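Local coordinates for proto-oncogene tyrosine-protein kinase receptor Ret (Danio rerio, PDB 7AMK) that is a receptor tyrosine kinase whose extracellular cadherin-like domains, the part in this model, probably take part in recognising GDNF together with the co-receptor GFR alpha 1, at residues A[12-17]-A[111-116]; A[22-27]-A[153-158]; A[37-42]-A[98-103]; A[129-134]-A[203-208]; A[226-231]-A[263-268]. The protein carries 4 engineered substitutions. One frame throughout, in Å; residues are numbered along the deposited sequence.

Contact 1. Residues A[12-17]-A[111-116]; sequences IYVGQQ and LSFIND. With NAG (2-acetamido-2-deoxy-beta-D-glucopyranose), chain C.
Ile12 and Phe113 sit opposite each other where strand 7-14 runs parallel to strand 106-114, the pairing of first and last strands that closes one edge of the first cadherin-like domain's mixed sheet. Two backbone bonds carry it: Ile12 N to Ser112 O at 2.9 Å, and Ile114 N to Ile12 O at 3.0 Å. Beyond these two, Val14 N makes a weak bond to Asp116 O.

On the face shared by Ile12 and Phe113, the two side chains cross at about a right angle. Phe113 CG is anti to the backbone N, beside the carbonyl carbon (chi1 -171°); at the ring's rim CE1 lies 3.8 Å from Val14 CG2, while Val14 N lies in the ring plane at the edge. On the other face Tyr13 and Ile114 run side by side, pointing the same way, with Tyr13 CE1 3.4 Å from Ile114 CD1. Asp116 O comes to the Tyr13 ring edge in plane, 3.6 Å from CD1. An alanine in place of Tyr13 would probably strip Ile114 CD1 of its aromatic neighbour and open a gap beside Asp116 O.

A type II turn follows from Tyr13 to Gln16, pinned by Tyr13 N to Gln16 OE1 at 2.9 Å. Asn115 ND2 is bonded covalently to C1 of the N-linked NAG, just where the chain turns its corner. Helix 68-72 packs against Val14, Phe113 and Asn115, while strand 83-92 lies on the far side of strand 106-114 and touches Ile12, Leu111 and Phe113.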
# COMPACT_ATOMS: atom_id res chain seq x y z
N ILE A 12 30.17 36.07 40.62
CA ILE A 12 31.39 36.55 41.24
C ILE A 12 31.21 38.04 41.46
O ILE A 12 30.49 38.73 40.72
CB ILE A 12 32.66 36.26 40.37
CG1 ILE A 12 32.51 36.81 38.96
CG2 ILE A 12 32.97 34.76 40.35
CD1 ILE A 12 33.74 36.60 38.09
N TYR A 13 31.87 38.55 42.49
CA TYR A 13 31.68 39.91 42.94
C TYR A 13 33.00 40.66 42.96
O TYR A 13 34.07 40.06 43.13
CB TYR A 13 31.06 39.95 44.34
CG TYR A 13 29.71 39.31 44.39
CD1 TYR A 13 28.57 40.07 44.15
CD2 TYR A 13 29.57 37.96 44.67
CE1 TYR A 13 27.32 39.49 44.20
CE2 TYR A 13 28.31 37.38 44.72
CZ TYR A 13 27.19 38.16 44.48
OH TYR A 13 25.93 37.61 44.52
N VAL A 14 32.91 41.98 42.79
CA VAL A 14 34.03 42.87 43.10
C VAL A 14 34.43 42.66 44.55
O VAL A 14 33.58 42.47 45.44
CB VAL A 14 33.65 44.34 42.83
CG1 VAL A 14 34.83 45.31 43.09
CG2 VAL A 14 33.12 44.50 41.40
N GLY A 15 35.74 42.67 44.81
CA GLY A 15 36.27 42.45 46.14
C GLY A 15 36.44 40.99 46.54
O GLY A 15 37.15 40.71 47.50
N GLN A 16 35.80 40.06 45.84
CA GLN A 16 36.11 38.65 46.07
C GLN A 16 37.61 38.42 45.95
O GLN A 16 38.26 38.88 45.00
CB GLN A 16 35.38 37.78 45.07
CG GLN A 16 34.91 36.53 45.71
CD GLN A 16 33.80 35.91 44.96
OE1 GLN A 16 33.21 36.52 44.07
NE2 GLN A 16 33.50 34.66 45.30
N GLN A 17 38.15 37.64 46.90
CA GLN A 17 39.58 37.57 47.18
C GLN A 17 40.28 36.49 46.36
O GLN A 17 39.72 35.42 46.08
CB GLN A 17 39.80 37.28 48.67
CG GLN A 17 39.25 38.33 49.61
CD GLN A 17 39.76 38.17 51.04
OE1 GLN A 17 40.86 38.62 51.39
NE2 GLN A 17 38.97 37.51 51.88
N LEU A 111 30.08 32.33 34.33
CA LEU A 111 30.13 33.14 35.54
C LEU A 111 29.47 34.48 35.25
O LEU A 111 29.57 35.02 34.14
CB LEU A 111 31.58 33.31 36.02
CG LEU A 111 32.35 32.02 36.34
CD1 LEU A 111 33.81 32.29 36.57
CD2 LEU A 111 31.78 31.33 37.57
N SER A 112 28.73 34.98 36.23
CA SER A 112 28.07 36.28 36.13
C SER A 112 28.82 37.22 37.04
O SER A 112 28.83 37.03 38.27
CB SER A 112 26.60 36.20 36.51
OG SER A 112 25.89 35.42 35.56
N PHE A 113 29.44 38.22 36.44
CA PHE A 113 30.26 39.18 37.17
C PHE A 113 29.35 40.35 37.52
O PHE A 113 28.94 41.11 36.64
CB PHE A 113 31.46 39.60 36.32
CG PHE A 113 32.49 40.40 37.05
CD1 PHE A 113 32.32 40.72 38.39
CD2 PHE A 113 33.63 40.86 36.39
CE1 PHE A 113 33.28 41.48 39.06
CE2 PHE A 113 34.59 41.61 37.07
CZ PHE A 113 34.41 41.93 38.40
N ILE A 114 29.01 40.46 38.79
CA ILE A 114 28.12 41.50 39.28
C ILE A 114 28.97 42.68 39.74
O ILE A 114 29.92 42.51 40.51
CB ILE A 114 27.25 40.97 40.44
CG1 ILE A 114 26.49 39.71 40.01
CG2 ILE A 114 26.30 42.06 40.94
CD1 ILE A 114 25.79 39.04 41.15
N ASN A 115 28.62 43.88 39.26
CA ASN A 115 29.37 45.09 39.55
C ASN A 115 29.03 45.62 40.95
O ASN A 115 28.57 46.74 41.13
CB ASN A 115 29.08 46.12 38.46
CG ASN A 115 29.88 47.42 38.61
OD1 ASN A 115 31.02 47.44 39.08
ND2 ASN A 115 29.26 48.51 38.21
N ASP A 116 29.26 44.79 41.96
CA ASP A 116 29.05 45.21 43.34
C ASP A 116 29.84 44.28 44.24
O ASP A 116 30.32 43.24 43.81
CB ASP A 116 27.55 45.22 43.69
CG ASP A 116 27.24 45.88 45.05
OD1 ASP A 116 28.13 46.51 45.67
OD2 ASP A 116 26.09 45.74 45.51
C1 NAG C . 29.89 49.79 38.28
C2 NAG C . 29.13 50.82 37.44
C3 NAG C . 29.82 52.18 37.53
C4 NAG C . 30.09 52.58 38.97
C5 NAG C . 30.76 51.44 39.73
C6 NAG C . 30.89 51.73 41.21
C7 NAG C . 27.96 49.75 35.57
C8 NAG C . 28.03 49.40 34.11
N2 NAG C . 29.02 50.40 36.06
O3 NAG C . 28.98 53.14 36.89
O4 NAG C . 30.97 53.69 38.99
O5 NAG C . 29.99 50.24 39.61
O6 NAG C . 29.64 51.57 41.86
O7 NAG C . 27.00 49.44 36.27

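Contact 2. Residues A[22-27]-A[153-158]; sequences LLQVIS and RRFTHM
Phe155, at the start of helix 155-160, lies against strand 21-24 and so joins the second cadherin-like domain to the first, part of the folded-over clamshell these two domains form in RET. Its CG is anti to the carbonyl carbon, beside the backbone N (chi1 -72°). The ring atoms CD2 and CE2 lie against the backbone of Leu23 and Gln24. Contact begins at the root of the side chain, where Phe155 CB stands 3.6 Å from Leu22 O. Farther out, CD2 comes within 3.5 Å of Leu23 N, and CE2 reaches Gln24 CB at 4.0 Å.

No hydrogen bond spans the two segments; the contact between them is van der Waals packing. An alanine at Phe155 would keep the CB contact, but losing the ring would probably open a gap over Leu23 and Gln24. The ring also leans on Val59 of the neighbouring strand and has Arg153 NE in its plane at the edge. Gln24 runs extended with CG anti to its backbone N (chi1 -178°), and its amide is held beyond the contact by Gln151 and Glu186.

One residue along, Thr156 crosses Leu22 obliquely and sets its methyl CG2 4.0 Å from Leu22 CD2.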
# COMPACT_ATOMS: atom_id res chain seq x y z
N LEU A 22 35.35 28.75 44.11
CA LEU A 22 34.16 29.16 43.37
C LEU A 22 33.20 28.00 43.11
O LEU A 22 31.99 28.13 43.33
CB LEU A 22 34.55 29.79 42.02
CG LEU A 22 35.48 31.01 42.09
CD1 LEU A 22 35.88 31.50 40.69
CD2 LEU A 22 34.85 32.16 42.90
N LEU A 23 33.73 26.87 42.65
CA LEU A 23 32.91 25.71 42.35
C LEU A 23 33.86 24.56 42.03
O LEU A 23 35.07 24.76 41.87
CB LEU A 23 31.94 25.98 41.19
CG LEU A 23 32.53 26.57 39.89
CD1 LEU A 23 33.20 25.53 38.97
CD2 LEU A 23 31.47 27.37 39.13
N GLN A 24 33.29 23.37 41.93
CA GLN A 24 34.02 22.14 41.66
C GLN A 24 33.43 21.45 40.43
O GLN A 24 32.25 21.07 40.44
CB GLN A 24 33.99 21.21 42.86
CG GLN A 24 34.79 19.94 42.64
CD GLN A 24 34.52 18.93 43.74
OE1 GLN A 24 33.99 19.29 44.79
NE2 GLN A 24 34.86 17.66 43.49
N VAL A 25 34.23 21.35 39.36
CA VAL A 25 33.87 20.62 38.14
C VAL A 25 34.04 19.13 38.41
O VAL A 25 35.08 18.70 38.94
CB VAL A 25 34.78 21.04 36.97
CG1 VAL A 25 34.60 20.12 35.78
CG2 VAL A 25 34.53 22.47 36.58
N ILE A 26 33.05 18.33 38.02
CA ILE A 26 33.04 16.89 38.27
C ILE A 26 33.31 16.13 36.97
O ILE A 26 32.71 16.44 35.93
CB ILE A 26 31.72 16.42 38.88
CG1 ILE A 26 31.44 17.16 40.18
CG2 ILE A 26 31.73 14.88 39.09
CD1 ILE A 26 32.32 16.71 41.30
N SER A 27 34.18 15.13 37.05
CA SER A 27 34.36 14.19 35.94
C SER A 27 34.11 12.79 36.46
O SER A 27 34.63 12.41 37.51
CB SER A 27 35.77 14.29 35.35
OG SER A 27 35.91 13.50 34.16
N ARG A 153 28.01 21.93 48.09
CA ARG A 153 28.31 23.20 48.77
C ARG A 153 28.38 24.36 47.79
O ARG A 153 29.03 24.27 46.74
CB ARG A 153 29.64 23.12 49.52
CG ARG A 153 29.60 22.39 50.86
CD ARG A 153 31.01 22.12 51.41
NE ARG A 153 31.81 21.28 50.52
CZ ARG A 153 33.01 20.78 50.82
NH1 ARG A 153 33.57 21.01 52.00
NH2 ARG A 153 33.66 20.04 49.92
N ARG A 154 27.76 25.49 48.15
CA ARG A 154 27.95 26.72 47.38
C ARG A 154 29.18 27.41 47.95
O ARG A 154 29.12 28.13 48.93
CB ARG A 154 26.70 27.59 47.42
CG ARG A 154 25.46 26.89 46.85
CD ARG A 154 24.44 27.90 46.32
NE ARG A 154 25.00 28.86 45.37
CZ ARG A 154 24.32 29.87 44.84
NH1 ARG A 154 23.06 30.09 45.17
NH2 ARG A 154 24.92 30.69 43.97
N PHE A 155 30.33 27.16 47.31
CA PHE A 155 31.61 27.67 47.81
C PHE A 155 31.57 29.17 48.10
O PHE A 155 32.06 29.62 49.14
CB PHE A 155 32.72 27.35 46.81
CG PHE A 155 33.11 25.88 46.78
CD1 PHE A 155 32.71 25.03 47.79
CD2 PHE A 155 33.89 25.37 45.76
CE1 PHE A 155 33.06 23.68 47.77
CE2 PHE A 155 34.27 24.04 45.74
CZ PHE A 155 33.85 23.19 46.74
N THR A 156 30.97 29.96 47.20
CA THR A 156 30.99 31.41 47.37
C THR A 156 30.21 31.85 48.61
O THR A 156 30.61 32.78 49.32
CB THR A 156 30.44 32.09 46.11
OG1 THR A 156 29.18 31.51 45.75
CG2 THR A 156 31.42 31.91 44.93
N HIS A 157 29.10 31.18 48.90
CA HIS A 157 28.22 31.62 49.97
C HIS A 157 28.69 31.16 51.35
O HIS A 157 28.41 31.84 52.35
CB HIS A 157 26.81 31.14 49.69
CG HIS A 157 26.19 31.82 48.52
ND1 HIS A 157 26.53 31.53 47.22
CD2 HIS A 157 25.28 32.83 48.45
CE1 HIS A 157 25.84 32.29 46.39
NE2 HIS A 157 25.07 33.09 47.12
N MET A 158 29.40 30.04 51.44
CA MET A 158 29.91 29.64 52.74
C MET A 158 31.02 30.57 53.22
O MET A 158 31.30 30.62 54.42
CB MET A 158 30.37 28.18 52.70
CG MET A 158 29.20 27.20 52.45
SD MET A 158 29.62 25.46 52.13
CE MET A 158 30.23 24.92 53.72

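Contact 3. Residues A[37-42]-A[98-103]; sequences YFFLCS and KVMCTI
Cys41, just past the end of strand 37-40, is joined to Cys101 of the short helix 100-103 by a disulfide, SG to SG 2.1 Å, with the Phe39 ring set beside it. The bridge has a left-handed twist, its S-S torsion being -81°, and in both cysteines SG lies anti to the carbonyl carbon, beside the backbone N.

Phe39 takes the less common rotamer with CG between the backbone N and the carbonyl carbon (chi1 47°), and its ring ends up next to the bridge. Cys101 SG lies in the plane of that ring at its edge, 3.8 Å from Phe39 CE2. Met100 comes to the same end of the ring from another direction, the two side chains crossing at about a right angle. Its CB is 3.8 Å from Phe39 CZ, while SD, 4.8 Å from the ring centroid, stands obliquely to it in a Met-aromatic contact.

Strand 37-40 is an outermost strand of its sheet, and the disulfide fastens the helix beside it. With two sulfurs near the ring and no hydrogen bond between the segments, the join rests on one covalent link and apolar contacts, so it does not depend on the ionisation of any side chain and would be expected to persist in the oxidising extracellular setting.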
# COMPACT_ATOMS: atom_id res chain seq x y z
N TYR A 37 42.45 14.75 34.85
CA TYR A 37 43.34 15.91 34.91
C TYR A 37 42.57 17.09 34.37
O TYR A 37 42.27 17.14 33.17
CB TYR A 37 44.61 15.73 34.09
CG TYR A 37 45.53 14.62 34.50
CD1 TYR A 37 45.31 13.32 34.08
CD2 TYR A 37 46.67 14.89 35.25
CE1 TYR A 37 46.17 12.32 34.41
CE2 TYR A 37 47.53 13.89 35.59
CZ TYR A 37 47.28 12.60 35.17
OH TYR A 37 48.15 11.59 35.50
N PHE A 38 42.27 18.03 35.25
CA PHE A 38 41.51 19.21 34.90
C PHE A 38 42.44 20.34 34.48
O PHE A 38 43.55 20.46 34.99
CB PHE A 38 40.68 19.67 36.10
CG PHE A 38 39.73 18.65 36.62
CD1 PHE A 38 38.42 18.59 36.13
CD2 PHE A 38 40.11 17.78 37.62
CE1 PHE A 38 37.53 17.65 36.63
CE2 PHE A 38 39.20 16.84 38.12
CZ PHE A 38 37.91 16.79 37.62
N PHE A 39 41.95 21.21 33.61
CA PHE A 39 42.71 22.37 33.18
C PHE A 39 41.77 23.40 32.54
O PHE A 39 40.73 23.05 31.98
CB PHE A 39 43.82 21.96 32.21
CG PHE A 39 43.36 21.03 31.12
CD1 PHE A 39 43.26 19.66 31.34
CD2 PHE A 39 43.08 21.52 29.85
CE1 PHE A 39 42.87 18.81 30.31
CE2 PHE A 39 42.68 20.67 28.83
CZ PHE A 39 42.57 19.31 29.07
N LEU A 40 42.19 24.67 32.61
CA LEU A 40 41.47 25.77 31.96
C LEU A 40 41.83 25.88 30.48
O LEU A 40 42.98 25.69 30.08
CB LEU A 40 41.77 27.10 32.64
CG LEU A 40 41.10 27.28 34.00
CD1 LEU A 40 41.65 28.47 34.75
CD2 LEU A 40 39.62 27.43 33.80
N CYS A 41 40.83 26.23 29.67
CA CYS A 41 40.96 26.22 28.23
C CYS A 41 40.75 27.57 27.57
O CYS A 41 41.03 27.71 26.38
CB CYS A 41 39.96 25.24 27.61
SG CYS A 41 40.57 23.60 27.70
N SER A 42 40.25 28.55 28.31
CA SER A 42 39.89 29.85 27.75
C SER A 42 41.11 30.73 27.53
O SER A 42 41.02 31.96 27.63
CB SER A 42 38.86 30.52 28.65
OG SER A 42 37.97 29.53 29.17
N LYS A 98 48.23 21.62 25.60
CA LYS A 98 47.50 22.79 25.11
C LYS A 98 46.48 22.41 24.05
O LYS A 98 45.35 22.92 24.05
CB LYS A 98 48.49 23.83 24.57
CG LYS A 98 48.79 24.95 25.55
CD LYS A 98 49.97 25.79 25.12
N VAL A 99 46.84 21.47 23.17
CA VAL A 99 45.99 21.12 22.03
C VAL A 99 44.69 20.44 22.45
O VAL A 99 43.74 20.41 21.67
CB VAL A 99 46.78 20.23 21.05
CG1 VAL A 99 46.74 18.77 21.47
CG2 VAL A 99 46.26 20.40 19.62
N MET A 100 44.61 19.90 23.68
CA MET A 100 43.39 19.20 24.09
C MET A 100 42.19 20.14 24.14
O MET A 100 41.05 19.70 23.95
CB MET A 100 43.58 18.53 25.45
CG MET A 100 44.61 17.41 25.48
SD MET A 100 45.05 16.94 27.18
CE MET A 100 45.99 15.43 26.88
N CYS A 101 42.43 21.43 24.38
CA CYS A 101 41.34 22.39 24.47
C CYS A 101 40.59 22.55 23.15
O CYS A 101 39.41 22.92 23.15
CB CYS A 101 41.87 23.75 24.94
SG CYS A 101 42.37 23.82 26.68
N THR A 102 41.26 22.29 22.03
CA THR A 102 40.64 22.37 20.71
C THR A 102 40.01 21.05 20.27
O THR A 102 39.17 21.06 19.36
CB THR A 102 41.67 22.79 19.65
OG1 THR A 102 42.38 23.95 20.10
CG2 THR A 102 40.99 23.10 18.33
N ILE A 103 40.38 19.94 20.91
CA ILE A 103 40.07 18.62 20.38
C ILE A 103 39.37 17.71 21.37
O ILE A 103 38.74 16.73 20.95
CB ILE A 103 41.37 17.95 19.88
CG1 ILE A 103 42.27 17.61 21.07
CG2 ILE A 103 42.13 18.89 18.99

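Contact 4. Residues A[129-134]-A[203-208]; sequences LCFPEK and LDIVCM
Cys130 and Cys207 supply the covalent part: their SG atoms are bonded at 2.1 Å, and the S-S torsion of -71° gives the bridge a left-handed turn. The two ends are set differently. Cys207 CB points toward the helix end and its SG is anti to the backbone N (chi1 179°), whereas Cys130 SG is anti to the carbonyl carbon.

The bridge ties the last turn of helix 126-130 to strand 200-210, an inner strand of the mixed sheet in the second, cadherin domain. Phe131, the first residue to leave helical geometry, then brings the outer end of its ring, CE1, CZ and CE2, to the same strand.

Apolar contacts come from that ring. Ile205 CG2 lies in the ring plane at its edge, a tight 3.3 Å from Phe131 CE1, and the two side chains are inclined to one another. On the other side of the ring's outer end, CE2 meets Cys207 CB at 3.7 Å. The ring thus spans two residues whose side chains project from the same face of the strand.

A sulfur-aromatic contact adds to this, with Cys207 SG 5.4 Å from the Phe131 ring centroid. Beyond the two segments, Arg220 of strand 215-227 packs on Phe131, and Tyr168 OH is hydrogen-bonded to Cys130 O.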
# COMPACT_ATOMS: atom_id res chain seq x y z
N LEU A 129 21.70 30.20 50.10
CA LEU A 129 22.95 29.68 50.66
C LEU A 129 23.09 28.19 50.37
O LEU A 129 24.20 27.71 50.08
CB LEU A 129 22.99 29.93 52.17
CG LEU A 129 24.11 29.21 52.94
CD1 LEU A 129 25.52 29.67 52.50
CD2 LEU A 129 23.94 29.38 54.44
N CYS A 130 21.99 27.46 50.45
CA CYS A 130 21.92 26.02 50.30
C CYS A 130 22.00 25.55 48.84
O CYS A 130 22.75 24.62 48.53
CB CYS A 130 20.61 25.54 50.94
SG CYS A 130 20.77 25.35 52.73
N PHE A 131 21.22 26.17 47.95
CA PHE A 131 21.02 25.62 46.61
C PHE A 131 21.07 26.72 45.57
O PHE A 131 20.48 27.79 45.76
CB PHE A 131 19.68 24.89 46.48
CG PHE A 131 19.53 23.70 47.37
CD1 PHE A 131 20.16 22.50 47.07
CD2 PHE A 131 18.70 23.76 48.48
CE1 PHE A 131 19.99 21.39 47.90
CE2 PHE A 131 18.53 22.64 49.30
CZ PHE A 131 19.18 21.46 49.01
N PRO A 132 21.73 26.46 44.43
CA PRO A 132 21.68 27.41 43.31
C PRO A 132 20.25 27.77 42.95
O PRO A 132 19.30 27.02 43.19
CB PRO A 132 22.35 26.65 42.17
CG PRO A 132 23.23 25.63 42.86
CD PRO A 132 22.54 25.27 44.14
N GLU A 133 20.11 28.95 42.37
CA GLU A 133 18.79 29.47 42.02
C GLU A 133 18.03 28.48 41.14
O GLU A 133 16.91 28.06 41.48
CB GLU A 133 18.95 30.82 41.34
CG GLU A 133 19.65 31.84 42.23
CD GLU A 133 21.16 31.68 42.25
OE1 GLU A 133 21.70 31.11 41.28
OE2 GLU A 133 21.79 32.12 43.24
N LYS A 134 18.63 28.09 40.02
CA LYS A 134 18.06 27.12 39.09
C LYS A 134 19.00 25.92 39.04
O LYS A 134 20.16 26.06 38.65
CB LYS A 134 17.89 27.72 37.70
N LEU A 203 14.94 12.88 42.98
CA LEU A 203 15.69 13.03 44.22
C LEU A 203 15.19 14.28 44.93
O LEU A 203 14.80 15.27 44.30
CB LEU A 203 17.21 13.14 43.96
CG LEU A 203 17.90 11.95 43.26
CD1 LEU A 203 19.44 12.16 43.08
CD2 LEU A 203 17.65 10.68 44.07
N ASP A 204 15.15 14.19 46.26
CA ASP A 204 14.96 15.34 47.13
C ASP A 204 16.21 15.48 47.99
O ASP A 204 16.54 14.57 48.76
CB ASP A 204 13.70 15.19 48.00
CG ASP A 204 13.01 16.54 48.28
OD1 ASP A 204 13.33 17.54 47.61
OD2 ASP A 204 12.15 16.61 49.18
N ILE A 205 16.93 16.60 47.81
CA ILE A 205 18.11 16.97 48.59
C ILE A 205 17.67 17.81 49.80
O ILE A 205 16.83 18.71 49.67
CB ILE A 205 19.10 17.74 47.70
CG1 ILE A 205 19.47 16.94 46.45
CG2 ILE A 205 20.38 18.13 48.46
CD1 ILE A 205 19.97 15.51 46.73
N VAL A 206 18.22 17.51 50.98
CA VAL A 206 17.99 18.30 52.19
C VAL A 206 19.29 19.00 52.56
O VAL A 206 20.36 18.38 52.60
CB VAL A 206 17.50 17.43 53.37
CG1 VAL A 206 18.58 16.48 53.81
CG2 VAL A 206 17.12 18.32 54.54
N CYS A 207 19.18 20.30 52.85
CA CYS A 207 20.28 21.13 53.33
C CYS A 207 19.99 21.50 54.80
O CYS A 207 18.91 22.02 55.10
CB CYS A 207 20.41 22.37 52.46
SG CYS A 207 21.69 23.52 52.92
N MET A 208 20.94 21.21 55.69
CA MET A 208 20.79 21.45 57.13
C MET A 208 21.82 22.48 57.57
O MET A 208 23.02 22.28 57.39
CB MET A 208 20.94 20.15 57.92
CG MET A 208 19.89 19.13 57.53
SD MET A 208 20.20 17.44 58.06
CE MET A 208 19.22 17.44 59.57

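Contact 5. Residues A[226-231]-A[263-268]; sequences IYDEDD and DRDTTP. With CA (calcium ion), chain M; CA (calcium ion), chain N; CA (calcium ion), chain L.
Asp230 and Asp265 bring their CA atoms to 5.9 Å where the chain leaving strand 215-227 passes the loop after strand 255-263, with no strand pairing between them. Acidic side chains from both segments converge on shared calcium ions. Asp265 is the bridge: OD1 binds the calcium ion of chain M at 2.4 Å while OD2 binds that of chain N, also at 2.4 Å. Carboxylate oxygens consequently crowd in, Asp231 OD1 lying 2.9 Å from Asp265 OD1, a closeness the shared ion would make tolerable.

This is the cadherin-type interdomain calcium site, with Asp228 to Asn232 filling the place of the classical DxNDN linker and Asp263-Arg264-Asp265 that of the DxD motif. The chain M ion also takes Asp228 OD1, Glu229 O and Asp231 OD1, with Glu142 and Glu196 of the preceding domain completing it. The chain N ion takes Asp230 OD1 at 2.3 Å and both oxygens of Asp263, besides Asn232, Asn277 and Asp341. Asp231 spans two ions as well, its OD2 reaching the calcium of chain L, which carries two waters.

Hydrogen bonds supplement the metal bonds at Asp228 and Asp263. Thr266 N meets Asp228 OD2 at 3.2 Å from above the carboxylate plane, and Thr266 OG1 adds a weak bond to the same oxygen. Asp228 CG is anti to its backbone N, beside the carbonyl carbon (chi1 -172°), and the strongest polar partner of this side chain, Arg195, lies outside the two segments. Within the loop, Asp265 N donates to the anti lone pair of Asp263 OD1 at 3.0 Å, closing an Asx turn.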
# COMPACT_ATOMS: atom_id res chain seq x y z
N ILE A 226 19.00 9.15 33.07
CA ILE A 226 19.82 7.96 32.81
C ILE A 226 19.91 7.77 31.30
O ILE A 226 18.89 7.55 30.63
CB ILE A 226 19.27 6.70 33.48
CG1 ILE A 226 19.00 6.89 35.00
CG2 ILE A 226 20.24 5.53 33.24
CD1 ILE A 226 20.21 7.28 35.87
N TYR A 227 21.13 7.85 30.78
CA TYR A 227 21.38 7.64 29.36
C TYR A 227 21.56 6.16 29.05
O TYR A 227 22.04 5.37 29.86
CB TYR A 227 22.62 8.40 28.91
CG TYR A 227 22.42 9.89 28.81
CD1 TYR A 227 21.19 10.47 29.12
CD2 TYR A 227 23.44 10.71 28.39
CE1 TYR A 227 20.99 11.85 29.02
CE2 TYR A 227 23.26 12.08 28.28
CZ TYR A 227 22.06 12.64 28.60
OH TYR A 227 21.94 14.01 28.50
N ASP A 228 21.18 5.80 27.84
CA ASP A 228 21.08 4.42 27.40
C ASP A 228 22.37 4.02 26.72
O ASP A 228 23.04 4.82 26.07
CB ASP A 228 19.91 4.28 26.42
CG ASP A 228 19.62 2.86 26.06
OD1 ASP A 228 19.29 2.09 26.96
OD2 ASP A 228 19.70 2.51 24.87
N GLU A 229 22.71 2.74 26.84
CA GLU A 229 23.74 2.17 26.00
C GLU A 229 23.17 0.91 25.35
O GLU A 229 22.10 0.42 25.73
CB GLU A 229 25.02 1.88 26.78
CG GLU A 229 24.97 0.68 27.64
CD GLU A 229 26.33 0.38 28.26
OE1 GLU A 229 27.25 1.21 28.08
OE2 GLU A 229 26.48 -0.67 28.94
N ASP A 230 23.88 0.40 24.36
CA ASP A 230 23.41 -0.75 23.57
C ASP A 230 23.79 -2.00 24.36
O ASP A 230 24.90 -2.52 24.26
CB ASP A 230 24.02 -0.72 22.17
CG ASP A 230 23.57 -1.89 21.27
OD1 ASP A 230 22.70 -2.70 21.66
OD2 ASP A 230 24.10 -1.99 20.16
N ASP A 231 22.85 -2.47 25.18
CA ASP A 231 23.13 -3.63 26.04
C ASP A 231 22.01 -4.67 25.93
O ASP A 231 21.86 -5.49 26.84
CB ASP A 231 23.36 -3.19 27.50
CG ASP A 231 22.09 -2.59 28.16
OD1 ASP A 231 21.05 -2.44 27.50
OD2 ASP A 231 22.15 -2.29 29.37
N ASP A 263 14.13 -4.48 19.87
CA ASP A 263 15.35 -4.21 20.63
C ASP A 263 14.97 -3.29 21.78
O ASP A 263 14.41 -2.21 21.55
CB ASP A 263 16.42 -3.58 19.72
CG ASP A 263 17.81 -3.58 20.34
OD1 ASP A 263 17.95 -3.21 21.51
OD2 ASP A 263 18.77 -3.96 19.65
N ARG A 264 15.26 -3.72 23.01
CA ARG A 264 14.85 -2.92 24.16
C ARG A 264 15.62 -1.62 24.29
O ARG A 264 15.15 -0.71 24.99
CB ARG A 264 14.99 -3.75 25.44
CG ARG A 264 14.07 -4.94 25.44
CD ARG A 264 14.04 -5.68 26.77
NE ARG A 264 13.11 -6.80 26.70
CZ ARG A 264 11.80 -6.73 26.90
NH1 ARG A 264 11.21 -5.59 27.23
NH2 ARG A 264 11.05 -7.83 26.77
N ASP A 265 16.77 -1.50 23.64
CA ASP A 265 17.53 -0.26 23.64
C ASP A 265 16.86 0.80 22.76
O ASP A 265 16.14 0.50 21.81
CB ASP A 265 18.95 -0.50 23.14
CG ASP A 265 19.70 -1.50 24.00
OD1 ASP A 265 19.58 -1.43 25.24
OD2 ASP A 265 20.40 -2.38 23.44
N THR A 266 17.11 2.06 23.10
CA THR A 266 16.62 3.20 22.33
C THR A 266 17.55 3.51 21.17
O THR A 266 18.72 3.10 21.14
CB THR A 266 16.51 4.46 23.21
OG1 THR A 266 17.82 4.95 23.50
CG2 THR A 266 15.80 4.13 24.52
N THR A 267 17.02 4.25 20.21
CA THR A 267 17.67 4.64 18.98
C THR A 267 17.18 6.05 18.66
O THR A 267 15.99 6.34 18.83
CB THR A 267 17.34 3.72 17.80
OG1 THR A 267 17.61 2.36 18.14
CG2 THR A 267 18.19 4.12 16.59
N PRO A 268 18.05 6.93 18.17
CA PRO A 268 17.58 8.24 17.73
C PRO A 268 16.59 8.08 16.57
O PRO A 268 16.61 7.09 15.83
CB PRO A 268 18.86 8.97 17.30
CG PRO A 268 19.98 8.20 17.99
CD PRO A 268 19.51 6.77 18.00
CA CA M . 20.23 -0.15 27.14
CA CA N . 20.48 -3.23 21.20
CA CA L . 20.33 -1.86 30.65
O HOH W 1 19.61 -4.07 30.40
O HOH W 2 21.83 -2.28 32.38

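Overall arrangement
From the N terminus, contact 1 joins the first and last strands of the first cadherin-like domain and closes a loop around nearly all of it; contact 3 is nested inside, fastening the opposite outer strand of the same sheet. Contact 2 opens within contact 1 and closes far beyond it, so the two cross, and it joins the first domain to the second. Contact 4 crosses contact 2 in turn, tying a helix to the second domain's sheet, and a salt bridge from Arg154 to Glu133 links the pair. Contact 5 follows in series, closing a short loop at the calcium-bound junction of the second and third domains, its centre about 31 Å from that of contact 4.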